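Local coordinates for protein nucleoporin NUP159 (Saccharomyces cerevisiae, PDB 1XIP) that serves as a nuclear pore component whose N-terminal beta-propeller domain tethers the helicase Dbp5 to the pore for mRNA export, at residues I91-H96 and L132-N137; T104-S110 and R120-F125; Y280-L284 and P337-V342. All coordinates share one frame. Numbering follows the deposited sequence.

Contact 1 of 3, residues I91-H96 and L132-N137; sequences IFVCFH and LKNVNN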
ATOM      1  N   ILE A  91      -4.196  -4.923 -10.561  1.00 21.27           N
ATOM      2  CA  ILE A  91      -3.978  -4.848  -9.128  1.00 20.06           C
ATOM      3  C   ILE A  91      -2.638  -4.225  -8.797  1.00 19.86           C
ATOM      4  O   ILE A  91      -2.359  -3.911  -7.640  1.00 19.78           O
ATOM      5  CB  ILE A  91      -4.122  -6.250  -8.495  1.00 19.98           C
ATOM      6  CG1 ILE A  91      -3.102  -7.234  -9.073  1.00 18.68           C
ATOM      7  CG2 ILE A  91      -5.524  -6.790  -8.725  1.00 19.44           C
ATOM      8  CD1 ILE A  91      -2.769  -8.363  -8.141  1.00 17.95           C
ATOM      9  N   PHE A  92      -1.817  -4.022  -9.825  1.00 19.51           N
ATOM     10  CA  PHE A  92      -0.428  -3.649  -9.629  1.00 19.35           C
ATOM     11  C   PHE A  92       0.149  -2.944 -10.837  1.00 20.12           C
ATOM     12  O   PHE A  92       0.062  -3.415 -11.950  1.00 20.02           O
ATOM     13  CB  PHE A  92       0.430  -4.880  -9.304  1.00 18.33           C
ATOM     14  CG  PHE A  92       1.881  -4.566  -9.125  1.00 16.33           C
ATOM     15  CD1 PHE A  92       2.377  -4.199  -7.873  1.00 14.71           C
ATOM     16  CD2 PHE A  92       2.760  -4.609 -10.205  1.00 14.78           C
ATOM     17  CE1 PHE A  92       3.727  -3.900  -7.690  1.00 12.17           C
ATOM     18  CE2 PHE A  92       4.122  -4.311 -10.027  1.00 13.64           C
ATOM     19  CZ  PHE A  92       4.601  -3.964  -8.760  1.00 11.93           C
ATOM     20  N   VAL A  93       0.809  -1.833 -10.573  1.00 21.54           N
ATOM     21  CA  VAL A  93       1.283  -0.930 -11.601  1.00 22.42           C
ATOM     22  C   VAL A  93       2.566  -0.313 -11.036  1.00 23.17           C
ATOM     23  O   VAL A  93       2.622  -0.016  -9.838  1.00 23.35           O
ATOM     24  CB  VAL A  93       0.176   0.108 -11.890  1.00 22.51           C
ATOM     25  CG1 VAL A  93       0.576   1.536 -11.498  1.00 23.24           C
ATOM     26  CG2 VAL A  93      -0.325  -0.012 -13.307  1.00 22.47           C
ATOM     27  N   CYS A  94       3.607  -0.174 -11.861  1.00 23.86           N
ATOM     28  CA  CYS A  94       4.888   0.336 -11.365  1.00 24.92           C
ATOM     29  C   CYS A  94       5.982   0.510 -12.417  1.00 24.72           C
ATOM     30  O   CYS A  94       6.063  -0.272 -13.361  1.00 25.07           O
ATOM     31  CB  CYS A  94       5.400  -0.547 -10.222  1.00 24.98           C
ATOM     32  SG  CYS A  94       6.643  -1.763 -10.675  1.00 29.40           S
ATOM     33  N   PHE A  95       6.845   1.514 -12.222  1.00 24.23           N
ATOM     34  CA  PHE A  95       7.973   1.748 -13.122  1.00 23.98           C
ATOM     35  C   PHE A  95       9.154   0.897 -12.731  1.00 24.61           C
ATOM     36  O   PHE A  95       9.430   0.728 -11.553  1.00 25.02           O
ATOM     37  CB  PHE A  95       8.388   3.217 -13.129  1.00 23.30           C
ATOM     38  CG  PHE A  95       7.338   4.144 -13.664  1.00 22.89           C
ATOM     39  CD1 PHE A  95       6.442   4.777 -12.802  1.00 23.43           C
ATOM     40  CD2 PHE A  95       7.240   4.386 -15.013  1.00 22.34           C
ATOM     41  CE1 PHE A  95       5.467   5.634 -13.286  1.00 23.43           C
ATOM     42  CE2 PHE A  95       6.275   5.243 -15.512  1.00 23.97           C
ATOM     43  CZ  PHE A  95       5.383   5.875 -14.642  1.00 24.59           C
ATOM     44  N   HIS A  96       9.860   0.374 -13.730  1.00 25.31           N
ATOM     45  CA  HIS A  96      11.043  -0.453 -13.518  1.00 25.81           C
ATOM     46  C   HIS A  96      12.002  -0.271 -14.685  1.00 25.63           C
ATOM     47  O   HIS A  96      11.725  -0.715 -15.792  1.00 26.04           O
ATOM     48  CB  HIS A  96      10.652  -1.933 -13.399  1.00 25.92           C
ATOM     49  CG  HIS A  96      11.828  -2.864 -13.295  1.00 28.75           C
ATOM     50  ND1 HIS A  96      12.233  -3.677 -14.337  1.00 30.60           N
ATOM     51  CD2 HIS A  96      12.690  -3.108 -12.273  1.00 30.13           C
ATOM     52  CE1 HIS A  96      13.285  -4.388 -13.955  1.00 31.62           C
ATOM     53  NE2 HIS A  96      13.581  -4.061 -12.708  1.00 31.02           N
ATOM     54  N   LEU A 132       1.748  -8.111  -4.866  1.00 27.41           N
ATOM     55  CA  LEU A 132       3.026  -8.043  -5.543  1.00 27.43           C
ATOM     56  C   LEU A 132       3.786  -6.882  -4.986  1.00 28.08           C
ATOM     57  O   LEU A 132       3.198  -5.825  -4.712  1.00 28.58           O
ATOM     58  CB  LEU A 132       2.827  -7.787  -7.027  1.00 27.28           C
ATOM     59  CG  LEU A 132       2.345  -8.924  -7.902  1.00 26.57           C
ATOM     60  CD1 LEU A 132       0.988  -8.597  -8.458  1.00 25.90           C
ATOM     61  CD2 LEU A 132       3.332  -9.109  -9.013  1.00 27.98           C
ATOM     62  N   LYS A 133       5.089  -7.067  -4.816  1.00 28.43           N
ATOM     63  CA  LYS A 133       5.989  -5.977  -4.496  1.00 29.08           C
ATOM     64  C   LYS A 133       7.227  -6.087  -5.353  1.00 29.23           C
ATOM     65  O   LYS A 133       7.813  -7.176  -5.515  1.00 28.11           O
ATOM     66  CB  LYS A 133       6.396  -6.013  -3.032  1.00 29.66           C
ATOM     67  CG  LYS A 133       5.840  -4.884  -2.165  1.00 33.38           C
ATOM     68  CD  LYS A 133       6.469  -3.498  -2.457  1.00 38.89           C
ATOM     69  CE  LYS A 133       5.487  -2.335  -2.077  1.00 41.49           C
ATOM     70  NZ  LYS A 133       5.622  -1.059  -2.906  1.00 41.73           N
ATOM     71  N   ASN A 134       7.629  -4.953  -5.907  1.00 29.72           N
ATOM     72  CA  ASN A 134       8.876  -4.882  -6.624  1.00 30.70           C
ATOM     73  C   ASN A 134       9.979  -4.345  -5.726  1.00 30.64           C
ATOM     74  O   ASN A 134       9.781  -3.343  -5.038  1.00 30.57           O
ATOM     75  CB  ASN A 134       8.720  -4.010  -7.853  1.00 30.91           C
ATOM     76  CG  ASN A 134      10.039  -3.708  -8.506  1.00 33.10           C
ATOM     77  OD1 ASN A 134      10.346  -2.553  -8.780  1.00 36.30           O
ATOM     78  ND2 ASN A 134      10.842  -4.749  -8.747  1.00 33.50           N
ATOM     79  N   VAL A 135      11.131  -5.008  -5.698  1.00 30.81           N
ATOM     80  CA  VAL A 135      12.215  -4.479  -4.862  1.00 31.33           C
ATOM     81  C   VAL A 135      13.403  -3.947  -5.664  1.00 31.79           C
ATOM     82  O   VAL A 135      13.643  -2.721  -5.687  1.00 32.65           O
ATOM     83  CB  VAL A 135      12.580  -5.367  -3.629  1.00 31.05           C
ATOM     84  CG1 VAL A 135      12.612  -6.839  -3.976  1.00 30.71           C
ATOM     85  CG2 VAL A 135      13.874  -4.897  -3.001  1.00 31.36           C
ATOM     86  N   ASN A 136      14.126  -4.810  -6.364  1.00 31.27           N
ATOM     87  CA  ASN A 136      15.080  -4.264  -7.326  1.00 30.89           C
ATOM     88  C   ASN A 136      14.754  -4.756  -8.711  1.00 30.76           C
ATOM     89  O   ASN A 136      13.971  -4.143  -9.428  1.00 30.66           O
ATOM     90  CB  ASN A 136      16.520  -4.602  -6.934  1.00 30.95           C
ATOM     91  CG  ASN A 136      16.978  -3.838  -5.714  1.00 31.33           C
ATOM     92  OD1 ASN A 136      17.023  -2.603  -5.715  1.00 32.09           O
ATOM     93  ND2 ASN A 136      17.303  -4.565  -4.652  1.00 31.66           N
ATOM     94  N   ASN A 137      15.356  -5.877  -9.074  1.00 30.86           N
ATOM     95  CA  ASN A 137      15.045  -6.567 -10.309  1.00 31.19           C
ATOM     96  C   ASN A 137      14.216  -7.793 -10.019  1.00 30.71           C
ATOM     97  O   ASN A 137      14.261  -8.779 -10.759  1.00 30.99           O
ATOM     98  CB  ASN A 137      16.333  -6.980 -11.035  1.00 31.30           C
ATOM     99  CG  ASN A 137      17.164  -5.800 -11.435  1.00 32.51           C
ATOM    100  OD1 ASN A 137      16.684  -4.885 -12.122  1.00 34.01           O
ATOM    101  ND2 ASN A 137      18.414  -5.783 -10.985  1.00 34.25           N
TER
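I91, near the start of strand 90-96, forms with F92 a classic beta bulge, both facing S103 of the neighbouring strand 99-104. Its CA-to-CB bond runs sideways, yet CD1 meets L132 CD1 at 3.8 Å, and its side chain also packs on P36, A38 and L40. F92 makes the main apolar contact. The ring lies under the CB of L132, a CH-pi contact with CB 4.0 Å from the ring centroid and 24° off its normal, while F92 CZ reaches N134 CB at 4.2 Å along the ring edge. Strands 90-96 and 129-134, to which the segments belong, are the innermost strands of consecutive beta-propeller blades. They run nearly parallel (9°) with axes 8.2 Å apart at closest approach, too far for backbone pairing, so side chains fill the gap; L139 and I141 of strand 138-143, in the same blade as L132, extend the apolar layer around it. At C94, whose backbone pairs with L101, SG comes 4.2 Å from N134 CB. Beyond F95, whose CA-to-CB bond points away, H96 turns the interface polar: H96 NE2 donates to N137 OD1 (3.3 Å, 145°) at the ring edge, and H96 CD2 lies 3.3 Å from N136 O. N134 ND2 donates to N136 O (3.3 Å) and is also hydrogen-bonded to the carbonyl of T138.

Contact 2 of 3, residues T104-S110 and R120-F125; sequences TRNALYS and RTVTSF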
ATOM      1  N   THR A 104      -2.414  -8.083 -13.549  1.00 19.13           N
ATOM      2  CA  THR A 104      -3.738  -8.485 -13.076  1.00 19.61           C
ATOM      3  C   THR A 104      -3.559  -9.611 -12.055  1.00 20.13           C
ATOM      4  O   THR A 104      -2.439  -9.923 -11.639  1.00 19.77           O
ATOM      5  CB  THR A 104      -4.647  -8.989 -14.249  1.00 19.49           C
ATOM      6  OG1 THR A 104      -4.118 -10.215 -14.783  1.00 19.65           O
ATOM      7  CG2 THR A 104      -4.656  -8.020 -15.440  1.00 18.32           C
ATOM      8  N   ARG A 105      -4.662 -10.242 -11.681  1.00 21.18           N
ATOM      9  CA  ARG A 105      -4.612 -11.389 -10.799  1.00 22.49           C
ATOM     10  C   ARG A 105      -3.977 -12.603 -11.497  1.00 23.28           C
ATOM     11  O   ARG A 105      -3.376 -13.471 -10.833  1.00 23.30           O
ATOM     12  CB  ARG A 105      -6.016 -11.717 -10.288  1.00 22.63           C
ATOM     13  CG  ARG A 105      -6.344 -11.075  -8.937  1.00 25.24           C
ATOM     14  CD  ARG A 105      -7.802 -10.682  -8.743  1.00 29.43           C
ATOM     15  NE  ARG A 105      -8.682 -11.778  -8.285  1.00 35.52           N
ATOM     16  CZ  ARG A 105      -8.417 -12.646  -7.276  1.00 38.08           C
ATOM     17  NH1 ARG A 105      -7.261 -12.602  -6.601  1.00 38.94           N
ATOM     18  NH2 ARG A 105      -9.310 -13.574  -6.952  1.00 38.55           N
ATOM     19  N   ASN A 106      -4.081 -12.647 -12.828  1.00 23.85           N
ATOM     20  CA  ASN A 106      -3.742 -13.858 -13.578  1.00 24.57           C
ATOM     21  C   ASN A 106      -2.488 -13.802 -14.441  1.00 24.60           C
ATOM     22  O   ASN A 106      -1.954 -14.860 -14.822  1.00 24.73           O
ATOM     23  CB  ASN A 106      -4.937 -14.307 -14.407  1.00 25.01           C
ATOM     24  CG  ASN A 106      -6.167 -14.507 -13.558  1.00 27.47           C
ATOM     25  OD1 ASN A 106      -6.281 -15.494 -12.835  1.00 29.36           O
ATOM     26  ND2 ASN A 106      -7.084 -13.530 -13.594  1.00 31.22           N
ATOM     27  N   ALA A 107      -2.012 -12.587 -14.723  1.00 24.42           N
ATOM     28  CA  ALA A 107      -0.842 -12.385 -15.573  1.00 24.55           C
ATOM     29  C   ALA A 107      -0.122 -11.062 -15.317  1.00 24.45           C
ATOM     30  O   ALA A 107      -0.715 -10.114 -14.824  1.00 24.80           O
ATOM     31  CB  ALA A 107      -1.238 -12.504 -17.057  1.00 24.67           C
ATOM     32  N   LEU A 108       1.160 -11.021 -15.672  1.00 24.28           N
ATOM     33  CA  LEU A 108       2.018  -9.842 -15.548  1.00 23.86           C
ATOM     34  C   LEU A 108       2.349  -9.317 -16.942  1.00 23.88           C
ATOM     35  O   LEU A 108       2.598 -10.112 -17.858  1.00 24.40           O
ATOM     36  CB  LEU A 108       3.315 -10.255 -14.859  1.00 23.65           C
ATOM     37  CG  LEU A 108       4.201  -9.316 -14.025  1.00 24.41           C
ATOM     38  CD1 LEU A 108       5.682  -9.566 -14.355  1.00 24.30           C
ATOM     39  CD2 LEU A 108       3.868  -7.840 -14.151  1.00 23.24           C
ATOM     40  N   TYR A 109       2.373  -7.994 -17.112  1.00 23.63           N
ATOM     41  CA  TYR A 109       2.599  -7.385 -18.435  1.00 23.67           C
ATOM     42  C   TYR A 109       3.637  -6.300 -18.372  1.00 24.12           C
ATOM     43  O   TYR A 109       3.801  -5.653 -17.336  1.00 24.05           O
ATOM     44  CB  TYR A 109       1.307  -6.783 -19.012  1.00 23.22           C
ATOM     45  CG  TYR A 109       0.187  -7.762 -19.125  1.00 22.86           C
ATOM     46  CD1 TYR A 109       0.157  -8.696 -20.163  1.00 22.48           C
ATOM     47  CD2 TYR A 109      -0.845  -7.781 -18.182  1.00 22.52           C
ATOM     48  CE1 TYR A 109      -0.867  -9.624 -20.264  1.00 21.81           C
ATOM     49  CE2 TYR A 109      -1.883  -8.705 -18.278  1.00 21.79           C
ATOM     50  CZ  TYR A 109      -1.880  -9.622 -19.323  1.00 22.35           C
ATOM     51  OH  TYR A 109      -2.887 -10.535 -19.428  1.00 23.47           O
ATOM     52  N   SER A 110       4.304  -6.085 -19.505  1.00 24.56           N
ATOM     53  CA  SER A 110       5.340  -5.066 -19.652  1.00 25.30           C
ATOM     54  C   SER A 110       5.017  -4.092 -20.773  1.00 25.28           C
ATOM     55  O   SER A 110       4.717  -4.513 -21.898  1.00 25.41           O
ATOM     56  CB  SER A 110       6.652  -5.735 -20.002  1.00 25.41           C
ATOM     57  OG  SER A 110       7.640  -5.395 -19.062  1.00 28.00           O
ATOM     58  N   ARG A 120       3.793  -6.397 -23.835  1.00 32.88           N
ATOM     59  CA  ARG A 120       4.099  -7.818 -23.792  1.00 32.89           C
ATOM     60  C   ARG A 120       3.545  -8.504 -22.559  1.00 32.38           C
ATOM     61  O   ARG A 120       3.402  -7.892 -21.511  1.00 32.27           O
ATOM     62  CB  ARG A 120       5.607  -8.023 -23.846  1.00 33.27           C
ATOM     63  CG  ARG A 120       6.180  -7.967 -25.260  1.00 35.67           C
ATOM     64  CD  ARG A 120       7.692  -8.189 -25.334  1.00 39.10           C
ATOM     65  NE  ARG A 120       8.090  -8.905 -26.552  1.00 41.66           N
ATOM     66  CZ  ARG A 120       8.666 -10.114 -26.576  1.00 43.01           C
ATOM     67  NH1 ARG A 120       8.917 -10.773 -25.446  1.00 42.77           N
ATOM     68  NH2 ARG A 120       8.989 -10.670 -27.739  1.00 43.83           N
ATOM     69  N   THR A 121       3.218  -9.781 -22.709  1.00 32.13           N
ATOM     70  CA  THR A 121       2.939 -10.646 -21.572  1.00 31.81           C
ATOM     71  C   THR A 121       4.292 -11.053 -21.019  1.00 31.44           C
ATOM     72  O   THR A 121       5.150 -11.495 -21.774  1.00 31.58           O
ATOM     73  CB  THR A 121       2.136 -11.900 -22.024  1.00 31.84           C
ATOM     74  OG1 THR A 121       0.823 -11.507 -22.451  1.00 31.51           O
ATOM     75  CG2 THR A 121       1.857 -12.832 -20.837  1.00 31.53           C
ATOM     76  N   VAL A 122       4.505 -10.867 -19.720  1.00 30.84           N
ATOM     77  CA  VAL A 122       5.737 -11.349 -19.114  1.00 30.47           C
ATOM     78  C   VAL A 122       5.543 -12.784 -18.685  1.00 30.87           C
ATOM     79  O   VAL A 122       6.345 -13.655 -19.023  1.00 31.29           O
ATOM     80  CB  VAL A 122       6.196 -10.500 -17.926  1.00 30.40           C
ATOM     81  CG1 VAL A 122       7.526 -11.023 -17.373  1.00 28.68           C
ATOM     82  CG2 VAL A 122       6.316  -9.036 -18.333  1.00 29.59           C
ATOM     83  N   THR A 123       4.470 -13.035 -17.950  1.00 31.08           N
ATOM     84  CA  THR A 123       4.158 -14.384 -17.524  1.00 31.53           C
ATOM     85  C   THR A 123       2.711 -14.528 -17.056  1.00 31.63           C
ATOM     86  O   THR A 123       2.003 -13.532 -16.868  1.00 31.77           O
ATOM     87  CB  THR A 123       5.180 -14.874 -16.439  1.00 31.58           C
ATOM     88  OG1 THR A 123       5.116 -16.300 -16.336  1.00 31.96           O
ATOM     89  CG2 THR A 123       4.805 -14.386 -15.033  1.00 31.77           C
ATOM     90  N   SER A 124       2.284 -15.779 -16.915  1.00 31.74           N
ATOM     91  CA  SER A 124       1.030 -16.131 -16.274  1.00 31.79           C
ATOM     92  C   SER A 124       1.335 -16.821 -14.947  1.00 32.01           C
ATOM     93  O   SER A 124       2.437 -17.348 -14.742  1.00 31.78           O
ATOM     94  CB  SER A 124       0.216 -17.055 -17.169  1.00 31.81           C
ATOM     95  OG  SER A 124      -0.468 -16.309 -18.154  1.00 31.91           O
ATOM     96  N   PHE A 125       0.363 -16.792 -14.045  1.00 32.23           N
ATOM     97  CA  PHE A 125       0.525 -17.368 -12.725  1.00 32.74           C
ATOM     98  C   PHE A 125      -0.302 -18.643 -12.671  1.00 33.27           C
ATOM     99  O   PHE A 125      -1.436 -18.667 -13.149  1.00 33.25           O
ATOM    100  CB  PHE A 125       0.031 -16.386 -11.652  1.00 32.92           C
ATOM    101  CG  PHE A 125       0.637 -14.982 -11.746  1.00 32.66           C
ATOM    102  CD1 PHE A 125       2.007 -14.773 -11.563  1.00 31.94           C
ATOM    103  CD2 PHE A 125      -0.180 -13.876 -11.973  1.00 32.26           C
ATOM    104  CE1 PHE A 125       2.551 -13.489 -11.631  1.00 32.66           C
ATOM    105  CE2 PHE A 125       0.352 -12.587 -12.041  1.00 32.94           C
ATOM    106  CZ  PHE A 125       1.723 -12.390 -11.869  1.00 32.81           C
TER
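T104 OG1 accepts two backbone bonds at the turn leading into strand 107-112, from N106 N (3.1 Å, an ST turn) and A107 N (3.2 Å, an ST motif), while T104 N donates to A107 O at 2.9 Å. R105 pairs through its backbone with V129. Across the segments, N106 O takes the amide of F125 (F125 N to N106 O 3.1 Å, 161°). Next, L108 N donates to T123 O at 2.9 Å, and L108 O receives V122 N at 2.8 Å plus a weak bond from T123 N at 3.5 Å. V122 and T123 thus share L108: a classic beta bulge in the outer hairpin of a propeller blade, which joins antiparallel strands 107-112 and 119-124. Past the bulge, S110 and R120 form a hydrogen-bonded pair, with S110 N to R120 O at 2.8 Å and R120 N to S110 O at 2.9 Å. The intervening Y109 pairs its backbone with V102 on the inner side, and its CA makes a CA-H...O contact with R120 O (3.2 Å). L108 also fills apolar space, its CD1 3.7 Å from V122 CB and its CB 4.0 Å from F125 CZ. T123 OG1 bonds to S124 O at 3.3 Å.

Contact 3 of 3, residues Y280-L284 and P337-V342; sequences YKVTL and PIGVAV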
ATOM      1  N   TYR A 280      -1.450   0.717   2.787  1.00 22.38           N
ATOM      2  CA  TYR A 280      -0.629   1.577   1.925  1.00 22.51           C
ATOM      3  C   TYR A 280       0.421   2.324   2.742  1.00 23.84           C
ATOM      4  O   TYR A 280       0.103   2.870   3.791  1.00 24.28           O
ATOM      5  CB  TYR A 280      -1.515   2.553   1.136  1.00 21.45           C
ATOM      6  CG  TYR A 280      -2.451   1.838   0.195  1.00 19.13           C
ATOM      7  CD1 TYR A 280      -2.057   1.527  -1.106  1.00 16.03           C
ATOM      8  CD2 TYR A 280      -3.705   1.414   0.618  1.00 16.72           C
ATOM      9  CE1 TYR A 280      -2.890   0.852  -1.957  1.00 14.80           C
ATOM     10  CE2 TYR A 280      -4.540   0.724  -0.219  1.00 15.64           C
ATOM     11  CZ  TYR A 280      -4.130   0.440  -1.508  1.00 16.52           C
ATOM     12  OH  TYR A 280      -4.975  -0.242  -2.366  1.00 17.29           O
ATOM     13  N   LYS A 281       1.669   2.305   2.278  1.00 25.27           N
ATOM     14  CA  LYS A 281       2.767   2.958   2.977  1.00 27.28           C
ATOM     15  C   LYS A 281       3.673   3.771   2.045  1.00 29.18           C
ATOM     16  O   LYS A 281       4.134   3.299   1.013  1.00 28.96           O
ATOM     17  CB  LYS A 281       3.597   1.960   3.789  1.00 27.33           C
ATOM     18  CG  LYS A 281       4.676   2.619   4.662  1.00 26.79           C
ATOM     19  CD  LYS A 281       5.805   1.655   5.035  1.00 28.81           C
ATOM     20  CE  LYS A 281       6.520   1.066   3.807  1.00 30.84           C
ATOM     21  NZ  LYS A 281       7.288  -0.200   4.102  1.00 31.79           N
ATOM     22  N   VAL A 282       3.905   5.012   2.446  1.00 31.94           N
ATOM     23  CA  VAL A 282       4.797   5.907   1.765  1.00 34.44           C
ATOM     24  C   VAL A 282       5.809   6.365   2.804  1.00 36.54           C
ATOM     25  O   VAL A 282       5.444   6.712   3.920  1.00 36.57           O
ATOM     26  CB  VAL A 282       4.017   7.083   1.196  1.00 34.19           C
ATOM     27  CG1 VAL A 282       4.863   8.327   1.160  1.00 34.72           C
ATOM     28  CG2 VAL A 282       3.509   6.742  -0.180  1.00 34.36           C
ATOM     29  N   THR A 283       7.084   6.328   2.444  1.00 39.52           N
ATOM     30  CA  THR A 283       8.147   6.644   3.381  1.00 42.21           C
ATOM     31  C   THR A 283       8.840   7.930   2.980  1.00 44.49           C
ATOM     32  O   THR A 283       9.298   8.063   1.853  1.00 44.84           O
ATOM     33  CB  THR A 283       9.157   5.501   3.441  1.00 41.96           C
ATOM     34  OG1 THR A 283       8.485   4.278   3.778  1.00 41.65           O
ATOM     35  CG2 THR A 283      10.131   5.723   4.570  1.00 41.83           C
ATOM     36  N   LEU A 284       8.896   8.883   3.911  1.00 47.49           N
ATOM     37  CA  LEU A 284       9.621  10.145   3.721  1.00 50.23           C
ATOM     38  C   LEU A 284      10.757  10.251   4.733  1.00 52.43           C
ATOM     39  O   LEU A 284      10.606  10.883   5.783  1.00 52.85           O
ATOM     40  CB  LEU A 284       8.679  11.350   3.838  1.00 49.75           C
ATOM     41  CG  LEU A 284       7.317  11.192   3.173  1.00 49.36           C
ATOM     42  CD1 LEU A 284       6.404  12.325   3.557  1.00 49.54           C
ATOM     43  CD2 LEU A 284       7.481  11.122   1.675  1.00 49.73           C
ATOM     44  N   PRO A 337      -8.442   4.194  -0.821  1.00 20.21           N
ATOM     45  CA  PRO A 337      -7.389   4.284  -1.836  1.00 19.42           C
ATOM     46  C   PRO A 337      -7.204   2.972  -2.585  1.00 18.48           C
ATOM     47  O   PRO A 337      -7.374   1.914  -2.008  1.00 18.30           O
ATOM     48  CB  PRO A 337      -6.134   4.618  -1.017  1.00 19.28           C
ATOM     49  CG  PRO A 337      -6.401   4.073   0.343  1.00 19.50           C
ATOM     50  CD  PRO A 337      -7.884   4.096   0.537  1.00 19.94           C
ATOM     51  N   ILE A 338      -6.859   3.056  -3.860  1.00 17.74           N
ATOM     52  CA  ILE A 338      -6.482   1.870  -4.616  1.00 17.46           C
ATOM     53  C   ILE A 338      -5.020   2.001  -5.082  1.00 18.14           C
ATOM     54  O   ILE A 338      -4.445   1.052  -5.629  1.00 18.78           O
ATOM     55  CB  ILE A 338      -7.434   1.645  -5.810  1.00 17.42           C
ATOM     56  CG1 ILE A 338      -7.229   2.731  -6.873  1.00 16.35           C
ATOM     57  CG2 ILE A 338      -8.895   1.600  -5.352  1.00 15.63           C
ATOM     58  CD1 ILE A 338      -8.001   2.492  -8.131  1.00 14.95           C
ATOM     59  N   GLY A 339      -4.433   3.183  -4.852  1.00 17.75           N
ATOM     60  CA  GLY A 339      -3.016   3.431  -5.067  1.00 17.19           C
ATOM     61  C   GLY A 339      -2.564   4.714  -4.373  1.00 17.33           C
ATOM     62  O   GLY A 339      -3.390   5.628  -4.125  1.00 16.73           O
ATOM     63  N   VAL A 340      -1.261   4.782  -4.051  1.00 17.05           N
ATOM     64  CA  VAL A 340      -0.658   5.919  -3.339  1.00 16.81           C
ATOM     65  C   VAL A 340       0.745   6.116  -3.892  1.00 17.87           C
ATOM     66  O   VAL A 340       1.428   5.164  -4.174  1.00 19.04           O
ATOM     67  CB  VAL A 340      -0.583   5.649  -1.801  1.00 16.65           C
ATOM     68  CG1 VAL A 340      -0.035   6.824  -1.056  1.00 15.53           C
ATOM     69  CG2 VAL A 340      -1.927   5.285  -1.226  1.00 15.60           C
ATOM     70  N   ALA A 341       1.190   7.343  -4.068  1.00 19.14           N
ATOM     71  CA  ALA A 341       2.537   7.552  -4.610  1.00 19.96           C
ATOM     72  C   ALA A 341       3.090   8.927  -4.234  1.00 20.56           C
ATOM     73  O   ALA A 341       2.330   9.792  -3.797  1.00 21.29           O
ATOM     74  CB  ALA A 341       2.545   7.356  -6.119  1.00 19.75           C
ATOM     75  N   VAL A 342       4.401   9.119  -4.386  1.00 21.07           N
ATOM     76  CA  VAL A 342       5.048  10.361  -3.944  1.00 22.20           C
ATOM     77  C   VAL A 342       5.705  11.144  -5.062  1.00 22.71           C
ATOM     78  O   VAL A 342       6.494  10.612  -5.840  1.00 22.32           O
ATOM     79  CB  VAL A 342       6.103  10.113  -2.818  1.00 22.69           C
ATOM     80  CG1 VAL A 342       6.568  11.415  -2.223  1.00 21.33           C
ATOM     81  CG2 VAL A 342       5.501   9.231  -1.716  1.00 22.96           C
TER
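Two inner strands of different beta-propeller blades meet here near the middle of the domain, where their side chains interlock without backbone pairing. The strands 280-284 and 339-342 run side by side in the same direction (5°), their axes 7.3 Å apart at closest approach. Y280, which buries the largest area of any residue in the contact, reaches across from the start of its strand: CD2 packs on P337 CG at 3.8 Å and CB on V340 CG2 at 3.6 Å, while OH approaches I338 CA (3.4 Å) and hydrogen-bonds to the carbonyl of L40, beyond both segments. Next along, V282 CG2 sits 3.7 Å from V340 CG1. These side chains point into the inter-blade space, whereas the backbones stay in their own sheets: Y280, V282 and L284 bond to A298, V296 and V294 on one side. On the other, I338 and G339 both face L369, a classic beta bulge where the chain turns a corner. K281 and A341 point away, A341 onto L43 and I45 of strand 43-46 in the following blade. L284 reaches V342 through CD2 and CG1 at 4.0 Å.

In the fold
Contact 3 is the most buried of the three, with its centre about 6 Å from the chain centre; contact 1 lies at about 12 Å and contact 2 at about 20 Å, where several residues are exposed. Contacts 1 and 3 join separate sheets through parallel inner strands, mainly by side chains and without backbone pairing between the strands, but contact 1 turns polar at one end whereas contact 3 packs mainly apolar groups. Contact 2 instead binds two antiparallel strands within one blade through backbone hydrogen bonds. That blade also supplies segment 91-96 to contact 1; I91 CG1 touches T104 O at 3.8 Å, and contact 2 is nested in the loop that contact 1 closes.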